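Side-chain contacts in uncharacterized protein (Bacillus subtilis, PDB 5DQV), which is an HD-domain hydrolase that probably acts as a metal-dependent nucleotide pyrophosphohydrolase, splitting pyrophosphate from nucleotides: residues W33-I36 and S37-A40; V125-D128 and A129-D133; G136-G139 and I140-F144. One frame throughout, in Å; residues are numbered along the deposited sequence.

Contact 1 (W33-I36 and S37-A40); sequences WLHI and SRVA. With NI (nickel (II) ion), chain C.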
loop_
_atom_site.group_PDB
_atom_site.type_symbol
_atom_site.label_atom_id
_atom_site.label_comp_id
_atom_site.label_asym_id
_atom_site.label_seq_id
_atom_site.Cartn_x
_atom_site.Cartn_y
_atom_site.Cartn_z
ATOM N N TRP A 33 -9.033 12.442 -7.753
ATOM C CA TRP A 33 -9.991 13.322 -7.166
ATOM C C TRP A 33 -9.950 13.153 -5.645
ATOM O O TRP A 33 -10.031 14.139 -4.915
ATOM C CB TRP A 33 -11.432 13.145 -7.758
ATOM C CG TRP A 33 -12.412 13.856 -6.916
ATOM C CD1 TRP A 33 -13.360 13.285 -6.124
ATOM C CD2 TRP A 33 -12.483 15.275 -6.657
ATOM N NE1 TRP A 33 -14.037 14.249 -5.410
ATOM C CE2 TRP A 33 -13.537 15.480 -5.737
ATOM C CE3 TRP A 33 -11.807 16.388 -7.158
ATOM C CZ2 TRP A 33 -13.896 16.756 -5.266
ATOM C CZ3 TRP A 33 -12.161 17.645 -6.704
ATOM C CH2 TRP A 33 -13.188 17.828 -5.760
ATOM N N LEU A 34 -9.792 11.925 -5.174
ATOM C CA LEU A 34 -9.790 11.676 -3.732
ATOM C C LEU A 34 -8.644 12.442 -3.035
ATOM O O LEU A 34 -8.863 13.072 -2.010
ATOM C CB LEU A 34 -9.736 10.185 -3.443
ATOM C CG LEU A 34 -10.986 9.431 -3.977
ATOM C CD1 LEU A 34 -10.974 7.945 -3.594
ATOM C CD2 LEU A 34 -12.233 10.123 -3.450
ATOM N N HIS A 35 -7.458 12.408 -3.646
ATOM C CA HIS A 35 -6.290 13.139 -3.166
ATOM C C HIS A 35 -6.623 14.626 -3.119
ATOM O O HIS A 35 -6.428 15.292 -2.101
ATOM C CB HIS A 35 -5.059 12.859 -4.074
ATOM C CG HIS A 35 -3.932 13.815 -3.846
ATOM N ND1 HIS A 35 -3.215 13.845 -2.674
ATOM C CD2 HIS A 35 -3.452 14.828 -4.602
ATOM C CE1 HIS A 35 -2.302 14.797 -2.746
ATOM N NE2 HIS A 35 -2.430 15.410 -3.906
ATOM N N ILE A 36 -7.138 15.163 -4.232
ATOM C CA ILE A 36 -7.438 16.579 -4.300
ATOM C C ILE A 36 -8.455 16.983 -3.232
ATOM O O ILE A 36 -8.255 17.938 -2.532
ATOM C CB ILE A 36 -7.902 16.965 -5.714
ATOM C CG1 ILE A 36 -6.676 16.953 -6.638
ATOM C CG2 ILE A 36 -8.595 18.316 -5.659
ATOM C CD1 ILE A 36 -7.089 16.930 -8.091
ATOM N N SER A 37 -9.501 16.184 -3.033
ATOM C CA SER A 37 -10.510 16.511 -2.020
ATOM C C SER A 37 -9.913 16.564 -0.621
ATOM O O SER A 37 -10.202 17.487 0.182
ATOM C CB SER A 37 -11.687 15.525 -2.099
ATOM O OG SER A 37 -12.546 15.655 -0.950
ATOM N N ARG A 38 -9.043 15.599 -0.314
ATOM C CA ARG A 38 -8.400 15.566 0.996
ATOM C C ARG A 38 -7.496 16.785 1.168
ATOM O O ARG A 38 -7.449 17.416 2.244
ATOM C CB ARG A 38 -7.579 14.260 1.208
ATOM C CG ARG A 38 -8.389 12.989 1.296
ATOM C CD ARG A 38 -7.563 11.773 1.710
ATOM N NE ARG A 38 -6.415 11.566 0.829
ATOM C CZ ARG A 38 -6.364 10.797 -0.237
ATOM N NH1 ARG A 38 -7.424 10.169 -0.686
ATOM N NH2 ARG A 38 -5.250 10.733 -0.928
ATOM N N VAL A 39 -6.722 17.090 0.134
ATOM C CA VAL A 39 -5.815 18.229 0.198
ATOM C C VAL A 39 -6.548 19.552 0.358
ATOM O O VAL A 39 -6.141 20.359 1.182
ATOM C CB VAL A 39 -4.834 18.251 -0.954
ATOM C CG1 VAL A 39 -4.055 19.593 -0.979
ATOM C CG2 VAL A 39 -3.980 17.058 -0.893
ATOM N N ALA A 40 -7.683 19.740 -0.354
ATOM C CA ALA A 40 -8.480 20.919 -0.188
ATOM C C ALA A 40 -9.044 21.063 1.240
ATOM O O ALA A 40 -8.908 22.145 1.839
ATOM C CB ALA A 40 -9.595 20.987 -1.217
HETATM NI NI NI C . -1.062 16.812 -4.831
#

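Contact 2 (V125-D128 and A129-D133); sequences VVQD and ADRLD. With NI (nickel (II) ion), chain C.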
loop_
_atom_site.group_PDB
_atom_site.type_symbol
_atom_site.label_atom_id
_atom_site.label_comp_id
_atom_site.label_asym_id
_atom_site.label_seq_id
_atom_site.Cartn_x
_atom_site.Cartn_y
_atom_site.Cartn_z
ATOM N N VAL A 125 0.598 27.130 2.476
ATOM C CA VAL A 125 -0.471 26.356 3.066
ATOM C C VAL A 125 -0.841 25.133 2.176
ATOM O O VAL A 125 -0.970 24.039 2.663
ATOM C CB VAL A 125 -1.708 27.247 3.378
ATOM C CG1 VAL A 125 -2.947 26.419 3.731
ATOM C CG2 VAL A 125 -1.386 28.259 4.522
ATOM N N VAL A 126 -1.030 25.367 0.887
ATOM C CA VAL A 126 -1.356 24.289 -0.062
ATOM C C VAL A 126 -0.260 23.237 -0.102
ATOM O O VAL A 126 -0.539 22.012 -0.127
ATOM C CB VAL A 126 -1.650 24.850 -1.455
ATOM C CG1 VAL A 126 -1.890 23.721 -2.465
ATOM C CG2 VAL A 126 -2.890 25.851 -1.415
ATOM N N GLN A 127 0.987 23.701 -0.119
ATOM C CA GLN A 127 2.131 22.805 -0.194
ATOM C C GLN A 127 2.134 21.891 1.018
ATOM O O GLN A 127 2.290 20.681 0.895
ATOM C CB GLN A 127 3.435 23.623 -0.317
ATOM C CG GLN A 127 4.692 22.779 -0.371
ATOM C CD GLN A 127 5.942 23.593 -0.607
ATOM O OE1 GLN A 127 6.361 24.393 0.236
ATOM N NE2 GLN A 127 6.526 23.428 -1.776
ATOM N N ASP A 128 1.923 22.480 2.193
ATOM C CA ASP A 128 1.868 21.743 3.454
ATOM C C ASP A 128 0.775 20.667 3.457
ATOM O O ASP A 128 0.998 19.538 3.859
ATOM C CB ASP A 128 1.620 22.728 4.616
ATOM C CG ASP A 128 2.885 23.517 5.045
ATOM O OD1 ASP A 128 3.992 23.313 4.484
ATOM O OD2 ASP A 128 2.744 24.348 5.991
ATOM N N ALA A 129 -0.408 21.031 2.961
ATOM C CA ALA A 129 -1.538 20.115 2.900
ATOM C C ALA A 129 -1.210 18.934 1.948
ATOM O O ALA A 129 -1.501 17.773 2.232
ATOM C CB ALA A 129 -2.809 20.890 2.436
ATOM N N ASP A 130 -0.553 19.256 0.846
ATOM C CA ASP A 130 -0.218 18.268 -0.161
ATOM C C ASP A 130 0.779 17.281 0.451
ATOM O O ASP A 130 0.698 16.033 0.237
ATOM C CB ASP A 130 0.365 19.012 -1.377
ATOM C CG ASP A 130 0.411 18.199 -2.607
ATOM O OD1 ASP A 130 -0.413 17.342 -2.800
ATOM O OD2 ASP A 130 1.297 18.425 -3.424
ATOM N N ARG A 131 1.753 17.817 1.194
ATOM C CA ARG A 131 2.740 16.954 1.849
ATOM C C ARG A 131 2.188 16.157 3.026
ATOM O O ARG A 131 2.543 15.006 3.225
ATOM C CB ARG A 131 4.020 17.754 2.229
ATOM C CG ARG A 131 4.725 18.184 0.993
ATOM C CD ARG A 131 5.977 18.878 1.287
ATOM N NE ARG A 131 6.559 19.376 0.061
ATOM C CZ ARG A 131 7.830 19.701 -0.101
ATOM N NH1 ARG A 131 8.697 19.522 0.886
ATOM N NH2 ARG A 131 8.241 20.176 -1.272
ATOM N N LEU A 132 1.291 16.743 3.781
ATOM C CA LEU A 132 0.623 16.015 4.854
ATOM C C LEU A 132 -0.081 14.763 4.302
ATOM O O LEU A 132 -0.075 13.684 4.946
ATOM C CB LEU A 132 -0.352 16.929 5.583
ATOM C CG LEU A 132 0.227 17.968 6.549
ATOM C CD1 LEU A 132 -0.812 18.924 7.090
ATOM C CD2 LEU A 132 0.965 17.256 7.729
ATOM N N ASP A 133 -0.646 14.867 3.084
ATOM C CA ASP A 133 -1.390 13.747 2.509
ATOM C C ASP A 133 -0.428 12.607 2.079
ATOM O O ASP A 133 -0.865 11.524 1.765
ATOM C CB ASP A 133 -2.250 14.221 1.310
ATOM C CG ASP A 133 -3.266 13.203 0.862
ATOM O OD1 ASP A 133 -4.155 12.881 1.659
ATOM O OD2 ASP A 133 -3.227 12.755 -0.324
HETATM NI NI NI C . -1.062 16.812 -4.831
#

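Contact 3 (G136-G139 and I140-F144); sequences GAVG and IARAF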
loop_
_atom_site.group_PDB
_atom_site.type_symbol
_atom_site.label_atom_id
_atom_site.label_comp_id
_atom_site.label_asym_id
_atom_site.label_seq_id
_atom_site.Cartn_x
_atom_site.Cartn_y
_atom_site.Cartn_z
ATOM N N GLY A 136 1.758 9.710 7.233
ATOM C CA GLY A 136 0.756 9.217 8.179
ATOM C C GLY A 136 0.137 7.980 7.581
ATOM O O GLY A 136 0.670 7.429 6.659
ATOM N N ALA A 137 -0.986 7.535 8.130
ATOM C CA ALA A 137 -1.676 6.348 7.618
ATOM C C ALA A 137 -2.036 6.508 6.155
ATOM O O ALA A 137 -1.886 5.564 5.357
ATOM C CB ALA A 137 -2.948 6.031 8.459
ATOM N N VAL A 138 -2.482 7.705 5.791
ATOM C CA VAL A 138 -2.823 7.932 4.396
ATOM C C VAL A 138 -1.576 7.900 3.498
ATOM O O VAL A 138 -1.593 7.286 2.408
ATOM C CB VAL A 138 -3.717 9.223 4.180
ATOM C CG1 VAL A 138 -3.078 10.394 4.761
ATOM C CG2 VAL A 138 -3.921 9.481 2.712
ATOM N N GLY A 139 -0.467 8.497 3.955
ATOM C CA GLY A 139 0.776 8.403 3.134
ATOM C C GLY A 139 1.291 6.973 2.926
ATOM O O GLY A 139 1.814 6.610 1.836
ATOM N N ILE A 140 1.132 6.155 3.963
ATOM C CA ILE A 140 1.521 4.751 3.883
ATOM C C ILE A 140 0.751 4.070 2.781
ATOM O O ILE A 140 1.321 3.386 1.899
ATOM C CB ILE A 140 1.287 4.046 5.259
ATOM C CG1 ILE A 140 2.371 4.465 6.268
ATOM C CG2 ILE A 140 1.343 2.518 5.134
ATOM C CD1 ILE A 140 1.916 4.289 7.688
ATOM N N ALA A 141 -0.565 4.293 2.789
ATOM C CA ALA A 141 -1.440 3.667 1.775
ATOM C C ALA A 141 -1.042 4.118 0.396
ATOM O O ALA A 141 -0.934 3.310 -0.555
ATOM C CB ALA A 141 -2.884 4.007 2.039
ATOM N N ARG A 142 -0.756 5.404 0.287
ATOM C CA ARG A 142 -0.434 5.949 -1.023
ATOM C C ARG A 142 0.894 5.402 -1.543
ATOM O O ARG A 142 1.016 5.108 -2.730
ATOM C CB ARG A 142 -0.451 7.468 -0.985
ATOM C CG ARG A 142 -1.825 8.052 -0.865
ATOM C CD ARG A 142 -1.746 9.568 -0.800
ATOM N NE ARG A 142 -1.402 10.078 -2.123
ATOM C CZ ARG A 142 -0.742 11.204 -2.388
ATOM N NH1 ARG A 142 -0.315 12.028 -1.428
ATOM N NH2 ARG A 142 -0.513 11.509 -3.647
ATOM N N ALA A 143 1.857 5.232 -0.650
ATOM C CA ALA A 143 3.192 4.730 -1.045
ATOM C C ALA A 143 3.078 3.323 -1.612
ATOM O O ALA A 143 3.672 2.997 -2.646
ATOM C CB ALA A 143 4.135 4.728 0.135
ATOM N N PHE A 144 2.314 2.483 -0.917
ATOM C CA PHE A 144 2.159 1.110 -1.352
ATOM C C PHE A 144 1.301 1.005 -2.611
ATOM O O PHE A 144 1.588 0.187 -3.496
ATOM C CB PHE A 144 1.661 0.241 -0.210
ATOM C CG PHE A 144 2.704 0.016 0.869
ATOM C CD1 PHE A 144 3.913 -0.613 0.563
ATOM C CD2 PHE A 144 2.499 0.445 2.139
ATOM C CE1 PHE A 144 4.911 -0.767 1.539
ATOM C CE2 PHE A 144 3.502 0.255 3.146
ATOM C CZ PHE A 144 4.667 -0.358 2.839
#

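Contact 1 (W33-I36 and S37-A40)
The metal site of the HD domain begins here, on the first turns of helix 33-50, where His-35 reaches the nickel ion and Val-39, one turn further on, lies against its imidazole. NE2 of His-35 binds nickel at 2.2 Å, and His-64, Asp-65 and Asp-130 complete the metal site. CG of His-35 stands anti to the backbone N (chi1 166°), which swings the ring along the helix toward Val-39. There CG2 of Val-39 sits over one ring face in a CH-pi contact, 3.8 Å from the centroid of the His-35 ring and 30° off its normal. A compact branched residue suits this place, since it sets a methyl over the ring face. At the ring's edge lies NH2 of Arg-38, the guanidinium turned 63° from the imidazole plane. A bend at chi3 folds the arginine back over its own helix, so that NH2 comes 3.4 Å from CA of His-35 and one guanidinium face rests on the backbone of Leu-34 and His-35. NH1 of Arg-38 passes 3.6 Å from CB of Leu-34. On another side of the helix CB of Ser-37 lies over the Trp-33 ring near its rim, 4.1 Å from CZ2 of Trp-33; the small serine lets the broad indole lie close to the helix. Val-39 N donates to His-35 O at 2.9 Å, one of four successive i to i+4 bonds. OD2 of Asp-133 hydrogen-bonds ND1 of His-35 and its OD1 forms a salt bridge with NE of Arg-38, whose NH1 also bonds Tyr-155 OH of the second subunit. With one nitrogen on the metal and the other tied to a carboxylate, the imidazole is held against rotation, and the second-shell aspartate would probably make it a stronger electron donor to nickel.

Contact 2 (V125-D128 and A129-D133)
Arg-131 runs out from helix 121-132 alongside Gln-127, one turn earlier, the two side chains pointing the same way. Its CB lies 3.7 Å from Gln-127 O. CG, set anti to the carbonyl carbon (chi1 -67°), comes closer to that oxygen, at 3.5 Å, and CD begins to leave it. From CG to NE the chain is extended, and NE draws level with the aliphatic part of the glutamine, 3.9 Å from CG of Gln-127. At the end NH2 is 3.7 Å from NE2 of Gln-127, with CD of Gln-127 over one face of the guanidinium and the two planes 49° apart. Both nitrogens are donors, so the two ends touch by packing, not by a hydrogen bond; the amide's acceptor, OE1, is instead bonded by Asn-177. Long side chains suit this partly exposed side, because their aliphatic stems pack together, with Leu-172, Met-175 and Met-176 also against Arg-131. An alanine in place of Arg-131 is likely to strip the cover from CG and the amide of Gln-127, leaving that side chain freer to shift. Arg-131 N donates to Gln-127 O at 2.9 Å, within a run of i to i+4 bonds. The preceding residue, Asp-130, faces the metal site: its OD1 binds nickel at 2.2 Å, while CB rests 3.4 Å from Val-126 O. A short acidic chain fits there, bringing one carboxylate oxygen to the metal directly from the helix. Asp-128 turns its carboxylate to the backbone N atoms of Asn-177 and Thr-178, just before helix 179-202. Ala-129, small enough for close approach, packs on helix 33-50, Val-126 and Asp-130 touch Met-106 of helix 93-106, and Leu-132 fits between helices 33-50 and 179-202.

Contact 3 (G136-G139 and I140-F144)
Val-138 and Arg-142 lie side by side on one flank of helix 136-150, pointing the same way, with CG2 of the valine 4.1 Å from CD of the arginine. Chi1 of Val-138 (55°) sets CG1 between backbone N and carbonyl carbon and leaves CG2 anti to N, beside the carbonyl carbon, toward the next turn. The arginine's CG rests 3.4 Å from Val-138 O before a bend at chi3 (73°) carries the guanidinium away from the valine. Its NH1 forms a salt bridge with Asp-133, so a long, charged residue suits this place, reaching from the helix to the rim of the metal site of the HD domain. Ile-140 leaves the helix in another direction and stretches back over the first turn, with CD1 3.5 Å from Gly-136 O; Phe-165 and Phe-191 pack against it. Gly-136 has a positive phi (79°), easily adopted by glycine, and its carbonyl accepts Ile-140 N at 3.0 Å. Gly-139 brings no side chain to its buried turn, and a single methyl lets Ala-143 fit against Phe-165 and Leu-169 of helix 161-169. Ala-141, equally small, packs on Tyr-195 of the second subunit, whose hydroxyl hydrogen-bonds Ala-137 O.

In the fold
Following the chain from its N terminus, contact 1 joins successive turns of helix 33-50, contact 2 those of helix 121-132, and contact 3 those of helix 136-150. Each is local and closes no loop of its own; the three come in series, neither nested nor crossing. Contacts 1 and 2, whose centres are about 11 Å apart, bring distant parts of the chain to one nickel ion. Asp-133, just after helix 121-132, joins the three helices, and Val-138 of contact 3 packs against Arg-38 of contact 1. Contacts 1 and 3 both reach the second subunit, linking the metal site's surroundings to the dimer interface.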